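Local coordinates for peptidoglycan D,D-transpeptidase FtsI (Yersinia pestis, PDB 6SYN), which probably cross-links the peptide stems of septal peptidoglycan as a class B D,D-transpeptidase, the kind of enzyme that beta-lactam antibiotics inhibit, at residues H175-S180 against S390-D395; L218-S223 against N241-D246; G266-N271 against L295-I300; Y434-K439 against G462-S467. All blocks are in the same frame, centred on the assembly; numbering follows the deposited sequence. Where two conformers were deposited one is given.

Interaction 1 of 4, residues H175-S180 against S390-D395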
loop_
_atom_site.group_PDB
_atom_site.type_symbol
_atom_site.label_atom_id
_atom_site.label_comp_id
_atom_site.label_asym_id
_atom_site.label_seq_id
_atom_site.Cartn_x
_atom_site.Cartn_y
_atom_site.Cartn_z
ATOM N N HIS A 175 1.650 23.366 -13.846
ATOM C CA HIS A 175 1.156 23.634 -12.468
ATOM C C HIS A 175 1.961 22.823 -11.450
ATOM O O HIS A 175 2.207 21.629 -11.716
ATOM C CB HIS A 175 -0.319 23.229 -12.336
ATOM C CG HIS A 175 -1.306 24.216 -12.858
ATOM N ND1 HIS A 175 -1.496 25.454 -12.269
ATOM C CD2 HIS A 175 -2.201 24.129 -13.866
ATOM C CE1 HIS A 175 -2.441 26.104 -12.918
ATOM N NE2 HIS A 175 -2.896 25.310 -13.901
ATOM N N ASN A 176 2.297 23.418 -10.304
ATOM C CA ASN A 176 2.831 22.665 -9.138
ATOM C C ASN A 176 1.701 21.813 -8.557
ATOM O O ASN A 176 0.519 22.211 -8.689
ATOM C CB ASN A 176 3.430 23.580 -8.073
ATOM C CG ASN A 176 4.614 24.360 -8.598
ATOM O OD1 ASN A 176 5.406 23.834 -9.377
ATOM N ND2 ASN A 176 4.725 25.616 -8.197
ATOM N N LEU A 177 2.064 20.681 -7.954
ATOM C CA LEU A 177 1.123 19.718 -7.327
ATOM C C LEU A 177 1.479 19.597 -5.844
ATOM O O LEU A 177 2.668 19.409 -5.544
ATOM C CB LEU A 177 1.242 18.376 -8.057
ATOM C CG LEU A 177 0.263 17.283 -7.632
ATOM C CD1 LEU A 177 -1.168 17.788 -7.639
ATOM C CD2 LEU A 177 0.393 16.067 -8.537
ATOM N N VAL A 178 0.497 19.747 -4.954
ATOM C CA VAL A 178 0.673 19.541 -3.488
ATOM C C VAL A 178 -0.049 18.240 -3.121
ATOM O O VAL A 178 -1.293 18.234 -3.134
ATOM C CB VAL A 178 0.166 20.757 -2.685
ATOM C CG1 VAL A 178 0.330 20.569 -1.180
ATOM C CG2 VAL A 178 0.855 22.038 -3.130
ATOM N N LEU A 179 0.702 17.169 -2.846
ATOM C CA LEU A 179 0.124 15.853 -2.463
ATOM C C LEU A 179 -0.369 15.920 -1.011
ATOM O O LEU A 179 0.047 16.835 -0.267
ATOM C CB LEU A 179 1.161 14.737 -2.632
ATOM C CG LEU A 179 1.640 14.450 -4.057
ATOM C CD1 LEU A 179 2.538 13.225 -4.071
ATOM C CD2 LEU A 179 0.483 14.249 -5.026
ATOM N N SER A 180 -1.226 14.969 -0.640
ATOM C CA SER A 180 -1.758 14.762 0.732
ATOM C C SER A 180 -0.724 14.021 1.598
ATOM O O SER A 180 -0.852 14.066 2.829
ATOM C CB SER A 180 -3.050 14.002 0.672
ATOM O OG SER A 180 -2.804 12.652 0.317
ATOM N N SER A 390 -8.184 11.060 -0.823
ATOM C CA SER A 390 -7.455 11.918 -1.800
ATOM C C SER A 390 -5.933 11.781 -1.612
ATOM O O SER A 390 -5.515 11.502 -0.469
ATOM C CB SER A 390 -7.919 13.361 -1.722
ATOM O OG SER A 390 -7.589 13.950 -0.475
ATOM N N ILE A 391 -5.153 11.949 -2.697
ATOM C CA ILE A 391 -3.651 11.983 -2.691
ATOM C C ILE A 391 -3.166 13.435 -2.782
ATOM O O ILE A 391 -1.942 13.619 -2.942
ATOM C CB ILE A 391 -2.960 11.144 -3.802
ATOM C CG1 ILE A 391 -3.878 10.757 -4.964
ATOM C CG2 ILE A 391 -2.261 9.925 -3.210
ATOM C CD1 ILE A 391 -4.212 11.903 -5.891
ATOM N N THR A 392 -4.058 14.426 -2.695
ATOM C CA THR A 392 -3.689 15.872 -2.723
ATOM C C THR A 392 -4.160 16.534 -1.425
ATOM O O THR A 392 -5.209 16.129 -0.904
ATOM C CB THR A 392 -4.221 16.563 -3.985
ATOM O OG1 THR A 392 -5.650 16.528 -3.993
ATOM C CG2 THR A 392 -3.688 15.926 -5.250
ATOM N N ARG A 393 -3.385 17.490 -0.915
ATOM C CA ARG A 393 -3.728 18.234 0.320
ATOM C C ARG A 393 -5.151 18.771 0.154
ATOM O O ARG A 393 -5.453 19.315 -0.925
ATOM C CB ARG A 393 -2.725 19.361 0.580
ATOM C CG ARG A 393 -2.729 19.854 2.018
ATOM C CD ARG A 393 -1.874 21.090 2.224
ATOM N NE ARG A 393 -1.355 21.131 3.589
ATOM C CZ ARG A 393 -2.001 21.612 4.652
ATOM N NH1 ARG A 393 -3.215 22.127 4.532
ATOM N NH2 ARG A 393 -1.421 21.579 5.840
ATOM N N VAL A 394 -6.001 18.567 1.160
ATOM C CA VAL A 394 -7.404 19.071 1.182
ATOM C C VAL A 394 -7.488 20.152 2.260
ATOM O O VAL A 394 -6.722 20.055 3.236
ATOM C CB VAL A 394 -8.419 17.936 1.435
ATOM C CG1 VAL A 394 -8.153 16.727 0.554
ATOM C CG2 VAL A 394 -8.471 17.520 2.899
ATOM N N ASP A 395 -8.384 21.129 2.083
ATOM C CA ASP A 395 -8.747 22.148 3.106
ATOM C C ASP A 395 -9.816 21.561 4.026
ATOM O O ASP A 395 -10.937 21.334 3.580
ATOM C CB ASP A 395 -9.275 23.427 2.448
ATOM C CG ASP A 395 -8.282 24.101 1.516
ATOM O OD1 ASP A 395 -7.381 24.801 2.027
ATOM O OD2 ASP A 395 -8.414 23.916 0.285
#
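Peptide planes, not rings, are the flat groups that meet where H175-S180 runs against S390-D395, and both main-chain donors stand above a carbonyl plane. R393 N reaches V178 O at 3.1 Å from 38° out of that plane. S180 N approaches I391 O more steeply, 60° out of the plane and 2.8 Å away. At a third carbonyl, T392 O, the partner lies in the plane: it is S390 OG, within the same segment. The guanidinium of R393 turns away from the contact, its NE donating to R22 O.

The two main-chain hydrogen bonds flank L179 and T392, whose CA atoms lie 3.8 Å apart in a single beta bridge. Both side chains set out away from the opposing backbone, yet L179 CB still rests 3.3 Å from I391 O. V178 and R393 lie alongside each other, pointing the same way, with V178 CG1 3.7 Å from R393 CB. The side chains of L177 and T392 cross at about a right angle, touching through CD1 and CG2. With chi1 at 72°, S180 OG sits between its own backbone N and carbonyl carbon, 3.0 Å from S390 O; V217 O is its stronger partner, and its one proton cannot be assigned between them.

The end of strand 177-178 and the two residues after it are thus fastened to a loop of the transpeptidase region between strands 385-386 and 401-402. Because main-chain N-H and C=O groups do most of the gripping, the join is set chiefly by backbone path, with apolar branches packing beside it.

Interaction 2 of 4, residues L218-S223 against N241-D246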
loop_
_atom_site.group_PDB
_atom_site.type_symbol
_atom_site.label_atom_id
_atom_site.label_comp_id
_atom_site.label_asym_id
_atom_site.label_seq_id
_atom_site.Cartn_x
_atom_site.Cartn_y
_atom_site.Cartn_z
ATOM N N LEU A 218 -1.836 9.822 3.917
ATOM C CA LEU A 218 -0.615 10.400 4.535
ATOM C C LEU A 218 0.612 9.579 4.132
ATOM O O LEU A 218 1.713 10.162 4.062
ATOM C CB LEU A 218 -0.794 10.419 6.058
ATOM C CG LEU A 218 -1.875 11.371 6.564
ATOM C CD1 LEU A 218 -2.165 11.155 8.040
ATOM C CD2 LEU A 218 -1.490 12.820 6.296
ATOM N N ALA A 219 0.440 8.274 3.909
ATOM C CA ALA A 219 1.529 7.358 3.505
ATOM C C ALA A 219 0.955 6.193 2.696
ATOM O O ALA A 219 -0.124 5.699 3.058
ATOM C CB ALA A 219 2.269 6.882 4.727
ATOM N N MET A 220 1.669 5.778 1.647
ATOM C CA MET A 220 1.313 4.634 0.768
ATOM C C MET A 220 2.603 4.042 0.183
ATOM O O MET A 220 3.120 4.599 -0.810
ATOM C CB MET A 220 0.386 5.099 -0.358
ATOM C CG MET A 220 -0.200 3.970 -1.180
ATOM S SD MET A 220 -1.036 4.605 -2.652
ATOM C CE MET A 220 -2.740 4.582 -2.105
ATOM N N ALA A 221 3.104 2.959 0.783
ATOM C CA ALA A 221 4.405 2.340 0.444
ATOM C C ALA A 221 4.219 0.870 0.062
ATOM O O ALA A 221 3.243 0.243 0.510
ATOM C CB ALA A 221 5.358 2.487 1.600
ATOM N N ASN A 222 5.138 0.363 -0.761
ATOM C CA ASN A 222 5.192 -1.046 -1.228
ATOM C C ASN A 222 6.646 -1.514 -1.189
ATOM O O ASN A 222 7.548 -0.707 -1.482
ATOM C CB ASN A 222 4.643 -1.211 -2.645
ATOM C CG ASN A 222 3.313 -0.517 -2.851
ATOM O OD1 ASN A 222 2.273 -1.026 -2.433
ATOM N ND2 ASN A 222 3.338 0.643 -3.494
ATOM N N SER A 223 6.853 -2.770 -0.816
ATOM C CA SER A 223 8.136 -3.494 -0.973
ATOM C C SER A 223 7.843 -4.792 -1.716
ATOM O O SER A 223 6.934 -5.516 -1.321
ATOM C CB SER A 223 8.782 -3.739 0.359
ATOM O OG SER A 223 10.030 -4.397 0.200
ATOM N N ASN A 241 1.730 -0.017 -8.479
ATOM C CA ASN A 241 1.431 0.351 -7.074
ATOM C C ASN A 241 0.512 -0.726 -6.491
ATOM O O ASN A 241 -0.714 -0.640 -6.722
ATOM C CB ASN A 241 0.814 1.751 -7.018
ATOM C CG ASN A 241 0.587 2.266 -5.612
ATOM O OD1 ASN A 241 0.737 1.531 -4.640
ATOM N ND2 ASN A 241 0.221 3.533 -5.501
ATOM N N ARG A 242 1.079 -1.704 -5.778
ATOM C CA ARG A 242 0.333 -2.874 -5.235
ATOM C C ARG A 242 -0.838 -2.411 -4.354
ATOM O O ARG A 242 -1.847 -3.122 -4.324
ATOM C CB ARG A 242 1.272 -3.800 -4.457
ATOM C CG ARG A 242 2.222 -4.602 -5.336
ATOM C CD ARG A 242 3.051 -5.595 -4.543
ATOM N NE ARG A 242 3.758 -6.566 -5.377
ATOM C CZ ARG A 242 3.455 -7.860 -5.487
ATOM N NH1 ARG A 242 2.440 -8.381 -4.814
ATOM N NH2 ARG A 242 4.182 -8.638 -6.269
ATOM N N ALA A 243 -0.723 -1.255 -3.692
ATOM C CA ALA A 243 -1.739 -0.704 -2.761
ATOM C C ALA A 243 -3.071 -0.445 -3.482
ATOM O O ALA A 243 -4.117 -0.480 -2.798
ATOM C CB ALA A 243 -1.219 0.554 -2.109
ATOM N N ILE A 244 -3.038 -0.201 -4.800
ATOM C CA ILE A 244 -4.255 0.049 -5.631
ATOM C C ILE A 244 -4.465 -1.068 -6.671
ATOM O O ILE A 244 -5.544 -1.055 -7.301
ATOM C CB ILE A 244 -4.218 1.449 -6.290
ATOM C CG1 ILE A 244 -2.941 1.707 -7.096
ATOM C CG2 ILE A 244 -4.452 2.530 -5.246
ATOM C CD1 ILE A 244 -3.076 2.814 -8.124
ATOM N N THR A 245 -3.522 -2.002 -6.865
ATOM C CA THR A 245 -3.641 -3.029 -7.941
ATOM C C THR A 245 -3.740 -4.445 -7.354
ATOM O O THR A 245 -4.571 -5.218 -7.861
ATOM C CB THR A 245 -2.529 -2.909 -8.994
ATOM O OG1 THR A 245 -1.298 -3.352 -8.423
ATOM C CG2 THR A 245 -2.367 -1.504 -9.529
ATOM N N ASP A 246 -2.926 -4.812 -6.366
ATOM C CA ASP A 246 -3.163 -6.080 -5.631
ATOM C C ASP A 246 -4.597 -6.021 -5.100
ATOM O O ASP A 246 -4.913 -5.053 -4.374
ATOM C CB ASP A 246 -2.204 -6.296 -4.455
ATOM C CG ASP A 246 -0.845 -6.881 -4.802
ATOM O OD1 ASP A 246 -0.693 -7.442 -5.912
ATOM O OD2 ASP A 246 0.048 -6.793 -3.940
#
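A thioether sulphur serves as acceptor here: N241 ND2 points at M220 SD across 3.3 Å, a weak hydrogen bond although nearly straight, at 161°. The setting is a helix N-cap docked on a beta sheet. N241 precedes the short helix 242-245, and M220 and N222 project toward it from strand 217-223, an outermost strand of the five-stranded antiparallel sheet of the penicillin-binding transpeptidase fold.

The two asparagines supply the firmer polar link. Their amide planes are turned 73° apart, so N222 ND2, donating in its own amide plane, reaches N241 OD1 (3.0 Å) from above the carbonyl plane of N241. The same oxygen accepts the capping bond from A243 N. N241 OD1 therefore has two donors, while its ND2 goes to sulphur, a division consistent with one rotation of the amide. N222 OD1 adds a weak, bent interaction with A243 N and leans on R242 CB at 3.6 Å.

M220 brings the apolar half. Its CG, anti to the backbone N, packs against A243 CB at 3.7 Å; a bend at chi3 (-99°) then brings CE to I244 CG2, the two side chains crossing at about a right angle. Every touching residue is buried, and the pairing of the amides gives the buried N222 ND2 and N241 OD1 partners. I123 and H122 of helix 121-124 touch M220 and N222, and T206 of the neighbouring strand lies against N222 and A243. Spanning the helical turn, the extended R242 makes a salt bridge to D246 just after it, NH1 meeting the syn lone pair of D246 OD2 at 3.0 Å.

Interaction 3 of 4, residues G266-N271 against L295-I300; sequences GVVKEN and LSVTGI
V297 carries this contact, and what it meets is mainly backbone. Its CB lies 3.5 Å from E270 O, while CG2, anti to the carbonyl carbon of V297, stands 3.7 Å from K269 O. The same methyl reaches V268, crossing it obliquely with V297 CG2 4.1 Å from V268 CB. V268 points toward the helix, whereas K269 and E270 set out away from it and offer their carbonyl oxygens instead. T298 OG1 is a more distant neighbour of E270 O, at 4.2 Å, too far for a bond.

One shell further out, local capping and outside bonds position both segments. V297 opens helix 297-303, and S296 caps it: S296 OG accepts from G299 N at 3.0 Å, a fairly straight bond of 159°. On the other side, G266 ends helix 255-264 in a Schellman motif, its positive phi of 64° turning the chain out of the helix and toward V268. K269 N is tied to S272 OG, and E270 OE2 is bonded to T411 OG1, so the carboxylate has its partner on helix 406-416. Beyond the loop the chain enters strand 273-275, paired antiparallel with strand 294-296.

Apolar neighbours complete the packing: V259 and M415 on V297, A262 and L312 on V268. Helix 297-303 leads directly to S304, which with N306 lines the ligand pocket. Between the two segments there are only van der Waals contacts, methyl against methyl and methyl against carbonyl oxygen, so the fit rests on shape, while directional bonding is left to the cap, the Schellman turn and the small sheet.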
loop_
_atom_site.group_PDB
_atom_site.type_symbol
_atom_site.label_atom_id
_atom_site.label_comp_id
_atom_site.label_asym_id
_atom_site.label_seq_id
_atom_site.Cartn_x
_atom_site.Cartn_y
_atom_site.Cartn_z
ATOM N N GLY A 266 -29.447 -6.738 16.803
ATOM C CA GLY A 266 -29.879 -7.218 18.130
ATOM C C GLY A 266 -29.671 -8.717 18.293
ATOM O O GLY A 266 -30.318 -9.311 19.175
ATOM N N VAL A 267 -28.791 -9.310 17.484
ATOM C CA VAL A 267 -28.454 -10.764 17.513
ATOM C C VAL A 267 -27.718 -11.071 18.825
ATOM O O VAL A 267 -27.918 -12.177 19.378
ATOM C CB VAL A 267 -27.627 -11.139 16.269
ATOM C CG1 VAL A 267 -26.826 -12.419 16.450
ATOM C CG2 VAL A 267 -28.507 -11.228 15.036
ATOM N N VAL A 268 -26.904 -10.122 19.296
ATOM C CA VAL A 268 -26.085 -10.222 20.543
ATOM C C VAL A 268 -26.085 -8.856 21.236
ATOM O O VAL A 268 -26.603 -7.881 20.648
ATOM C CB VAL A 268 -24.638 -10.678 20.258
ATOM C CG1 VAL A 268 -24.548 -12.169 19.979
ATOM C CG2 VAL A 268 -23.996 -9.887 19.127
ATOM N N LYS A 269 -25.508 -8.813 22.439
ATOM C CA LYS A 269 -25.239 -7.587 23.233
ATOM C C LYS A 269 -23.762 -7.617 23.653
ATOM O O LYS A 269 -23.199 -8.723 23.713
ATOM C CB LYS A 269 -26.226 -7.539 24.405
ATOM C CG LYS A 269 -27.653 -7.940 24.038
ATOM C CD LYS A 269 -28.726 -7.495 25.006
ATOM C CE LYS A 269 -29.037 -6.016 24.918
ATOM N NZ LYS A 269 -28.292 -5.243 25.939
ATOM N N GLU A 270 -23.153 -6.456 23.919
ATOM C CA GLU A 270 -21.696 -6.316 24.209
ATOM C C GLU A 270 -21.181 -7.510 25.013
ATOM O O GLU A 270 -20.141 -8.086 24.627
ATOM C CB GLU A 270 -21.388 -5.109 25.089
ATOM C CG GLU A 270 -21.560 -3.769 24.413
ATOM C CD GLU A 270 -21.562 -2.617 25.404
ATOM O OE1 GLU A 270 -21.928 -2.854 26.575
ATOM O OE2 GLU A 270 -21.188 -1.495 25.011
ATOM N N ASN A 271 -21.870 -7.827 26.114
ATOM C CA ASN A 271 -21.377 -8.743 27.175
ATOM C C ASN A 271 -21.918 -10.158 26.926
ATOM O O ASN A 271 -21.763 -11.000 27.833
ATOM C CB ASN A 271 -21.692 -8.177 28.567
ATOM C CG ASN A 271 -20.575 -7.308 29.116
ATOM O OD1 ASN A 271 -19.743 -7.771 29.897
ATOM N ND2 ASN A 271 -20.531 -6.049 28.708
ATOM N N LEU A 295 -16.928 -17.921 24.429
ATOM C CA LEU A 295 -16.192 -16.654 24.172
ATOM C C LEU A 295 -17.193 -15.493 24.142
ATOM O O LEU A 295 -18.177 -15.597 23.389
ATOM C CB LEU A 295 -15.443 -16.798 22.839
ATOM C CG LEU A 295 -13.993 -16.304 22.777
ATOM C CD1 LEU A 295 -13.212 -16.582 24.055
ATOM C CD2 LEU A 295 -13.279 -16.936 21.591
ATOM N N SER A 296 -16.962 -14.443 24.938
ATOM C CA SER A 296 -17.707 -13.158 24.862
ATOM C C SER A 296 -17.511 -12.552 23.467
ATOM O O SER A 296 -16.628 -13.041 22.729
ATOM C CB SER A 296 -17.288 -12.188 25.938
ATOM O OG SER A 296 -16.001 -11.647 25.666
ATOM N N VAL A 297 -18.306 -11.530 23.128
ATOM C CA VAL A 297 -18.235 -10.797 21.827
ATOM C C VAL A 297 -16.861 -10.122 21.725
ATOM O O VAL A 297 -16.238 -10.202 20.641
ATOM C CB VAL A 297 -19.396 -9.798 21.671
ATOM C CG1 VAL A 297 -19.225 -8.908 20.452
ATOM C CG2 VAL A 297 -20.736 -10.508 21.603
ATOM N N THR A 298 -16.400 -9.494 22.809
ATOM C CA THR A 298 -15.018 -8.964 22.943
ATOM C C THR A 298 -14.035 -10.098 22.627
ATOM O O THR A 298 -13.146 -9.898 21.780
ATOM C CB THR A 298 -14.793 -8.382 24.343
ATOM O OG1 THR A 298 -15.949 -7.621 24.692
ATOM C CG2 THR A 298 -13.559 -7.512 24.437
ATOM N N GLY A 299 -14.219 -11.249 23.282
ATOM C CA GLY A 299 -13.379 -12.452 23.133
ATOM C C GLY A 299 -13.269 -12.917 21.688
ATOM O O GLY A 299 -12.186 -13.408 21.313
ATOM N N ILE A 300 -14.339 -12.775 20.901
ATOM C CA ILE A 300 -14.403 -13.212 19.473
ATOM C C ILE A 300 -13.399 -12.400 18.638
ATOM O O ILE A 300 -12.720 -13.013 17.791
ATOM C CB ILE A 300 -15.854 -13.140 18.958
ATOM C CG1 ILE A 300 -16.694 -14.230 19.629
ATOM C CG2 ILE A 300 -15.935 -13.236 17.439
ATOM C CD1 ILE A 300 -18.167 -13.925 19.714
#

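Interaction 4 of 4, residues Y434-K439 against G462-S467; sequences YRIAIK and GVAPAS
Strand 437-446, an outermost strand of the transpeptidase's central antiparallel sheet, pairs here with strand 455-464. Strands 437-439 and 462-464 approach to 4.6 Å between axes, with directions 168° from each other. A437 and V463 form a hydrogen-bonded pair: A437 N donates to V463 O at 3.2 Å, and V463 N returns a bond to A437 O at 2.9 Å. I438 and G462 form the next, non-hydrogen-bonded pair; G462 has no side chain, and its CA lies only 3.9 Å from I438 CA.

Past the strand, a cis peptide before P465 redirects the chain, yet A466 N still bonds R435 O at 2.9 Å, from above the carbonyl plane. A466 CB packs on A437 CB, and I436 CG2 on A464 CB, each through a single methyl. R435 is bent at chi3, and S467 CA lies over one face of its guanidinium; R435 NH2 makes a salt bridge to E417, while S467 OG bonds D511.

At the other end, K439 NZ bonds S304 OG beside the bound ligand, whose pocket includes T440, G441 and T442. K439-T440-G441 matches the KTG motif on the edge strand of the active site in penicillin-binding transpeptidases.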
loop_
_atom_site.group_PDB
_atom_site.type_symbol
_atom_site.label_atom_id
_atom_site.label_comp_id
_atom_site.label_asym_id
_atom_site.label_seq_id
_atom_site.Cartn_x
_atom_site.Cartn_y
_atom_site.Cartn_z
ATOM N N TYR A 434 0.292 4.545 24.729
ATOM C CA TYR A 434 -0.878 4.749 23.835
ATOM C C TYR A 434 -1.770 3.506 23.860
ATOM O O TYR A 434 -1.238 2.378 23.963
ATOM C CB TYR A 434 -0.440 5.010 22.392
ATOM C CG TYR A 434 0.262 6.322 22.142
ATOM C CD1 TYR A 434 -0.447 7.480 21.868
ATOM C CD2 TYR A 434 1.647 6.399 22.141
ATOM C CE1 TYR A 434 0.199 8.680 21.614
ATOM C CE2 TYR A 434 2.310 7.591 21.894
ATOM C CZ TYR A 434 1.583 8.738 21.629
ATOM O OH TYR A 434 2.234 9.912 21.383
ATOM N N ARG A 435 -3.083 3.728 23.749
ATOM C CA ARG A 435 -4.126 2.691 23.540
ATOM C C ARG A 435 -4.395 2.571 22.040
ATOM O O ARG A 435 -4.467 3.627 21.369
ATOM C CB ARG A 435 -5.432 3.082 24.236
ATOM C CG ARG A 435 -5.296 3.437 25.710
ATOM C CD ARG A 435 -6.478 4.265 26.181
ATOM N NE ARG A 435 -7.764 3.652 25.873
ATOM C CZ ARG A 435 -8.942 4.273 25.932
ATOM N NH1 ARG A 435 -9.016 5.548 26.284
ATOM N NH2 ARG A 435 -10.051 3.614 25.635
ATOM N N ILE A 436 -4.552 1.345 21.532
ATOM C CA ILE A 436 -4.753 1.079 20.077
ATOM C C ILE A 436 -5.901 0.084 19.883
ATOM O O ILE A 436 -6.080 -0.799 20.735
ATOM C CB ILE A 436 -3.455 0.601 19.384
ATOM C CG1 ILE A 436 -3.034 -0.811 19.800
ATOM C CG2 ILE A 436 -2.327 1.602 19.589
ATOM C CD1 ILE A 436 -1.851 -1.341 19.022
ATOM N N ALA A 437 -6.647 0.257 18.791
ATOM C CA ALA A 437 -7.726 -0.639 18.324
ATOM C C ALA A 437 -7.304 -1.270 16.991
ATOM O O ALA A 437 -7.427 -0.606 15.937
ATOM C CB ALA A 437 -9.013 0.137 18.205
ATOM N N ILE A 438 -6.804 -2.507 17.053
ATOM C CA ILE A 438 -6.335 -3.293 15.876
ATOM C C ILE A 438 -7.154 -4.577 15.751
ATOM O O ILE A 438 -7.794 -4.999 16.728
ATOM C CB ILE A 438 -4.836 -3.628 15.990
ATOM C CG1 ILE A 438 -4.551 -4.639 17.107
ATOM C CG2 ILE A 438 -4.017 -2.363 16.157
ATOM C CD1 ILE A 438 -3.243 -5.382 16.943
ATOM N N LYS A 439 -7.079 -5.182 14.571
ATOM C CA LYS A 439 -7.479 -6.581 14.307
ATOM C C LYS A 439 -6.370 -7.222 13.470
ATOM O O LYS A 439 -5.972 -6.619 12.457
ATOM C CB LYS A 439 -8.825 -6.596 13.582
ATOM C CG LYS A 439 -9.402 -7.978 13.322
ATOM C CD LYS A 439 -9.883 -8.669 14.578
ATOM C CE LYS A 439 -10.125 -10.146 14.385
ATOM N NZ LYS A 439 -8.850 -10.887 14.277
ATOM N N GLY A 462 -5.631 -1.291 11.813
ATOM C CA GLY A 462 -6.085 -0.659 13.059
ATOM C C GLY A 462 -6.051 0.852 13.020
ATOM O O GLY A 462 -5.790 1.445 11.947
ATOM N N VAL A 463 -6.280 1.431 14.194
ATOM C CA VAL A 463 -6.636 2.856 14.412
ATOM C C VAL A 463 -5.939 3.290 15.704
ATOM O O VAL A 463 -5.708 2.414 16.555
ATOM C CB VAL A 463 -8.171 2.966 14.451
ATOM C CG1 VAL A 463 -8.713 3.485 15.771
ATOM C CG2 VAL A 463 -8.701 3.768 13.279
ATOM N N ALA A 464 -5.568 4.566 15.825
ATOM C CA ALA A 464 -4.894 5.114 17.025
ATOM C C ALA A 464 -4.910 6.637 17.000
ATOM O O ALA A 464 -5.029 7.236 15.934
ATOM C CB ALA A 464 -3.481 4.603 17.112
ATOM N N PRO A 465 -4.848 7.301 18.180
ATOM C CA PRO A 465 -5.054 6.642 19.474
ATOM C C PRO A 465 -6.508 6.168 19.622
ATOM O O PRO A 465 -7.379 6.779 19.039
ATOM C CB PRO A 465 -4.746 7.722 20.523
ATOM C CG PRO A 465 -4.004 8.800 19.755
ATOM C CD PRO A 465 -4.535 8.727 18.335
ATOM N N ALA A 466 -6.750 5.111 20.398
ATOM C CA ALA A 466 -8.080 4.461 20.491
ATOM C C ALA A 466 -9.061 5.305 21.322
ATOM O O ALA A 466 -10.254 4.956 21.332
ATOM C CB ALA A 466 -7.937 3.070 21.047
ATOM N N SER A 467 -8.590 6.359 21.998
ATOM C CA SER A 467 -9.428 7.322 22.763
ATOM C C SER A 467 -10.146 8.258 21.795
ATOM O O SER A 467 -11.295 8.642 22.066
ATOM C CB SER A 467 -8.597 8.125 23.719
ATOM O OG SER A 467 -8.023 7.288 24.706
#

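Interactions 2 and 4 are buried and reach the two outermost strands of one antiparallel sheet, 217-223 and 437-446, but differ in chemistry: side-chain amides and a sulphur dock a helix in the first, main-chain pairing builds the sheet itself in the second. Interaction 1, only partly buried, also relies on backbone bonds, though around an isolated bridge; it abuts interaction 2, where S180 O touches L218 CD2 at 3.7 Å. Interaction 3 is a surface contact without polar links between its segments. It lies about 31 Å from interaction 1 but only about 5 Å from interaction 4, nearest atoms in both cases; both neighbours lead to S304, interaction 3 through helix 297-303, interaction 4 through K439.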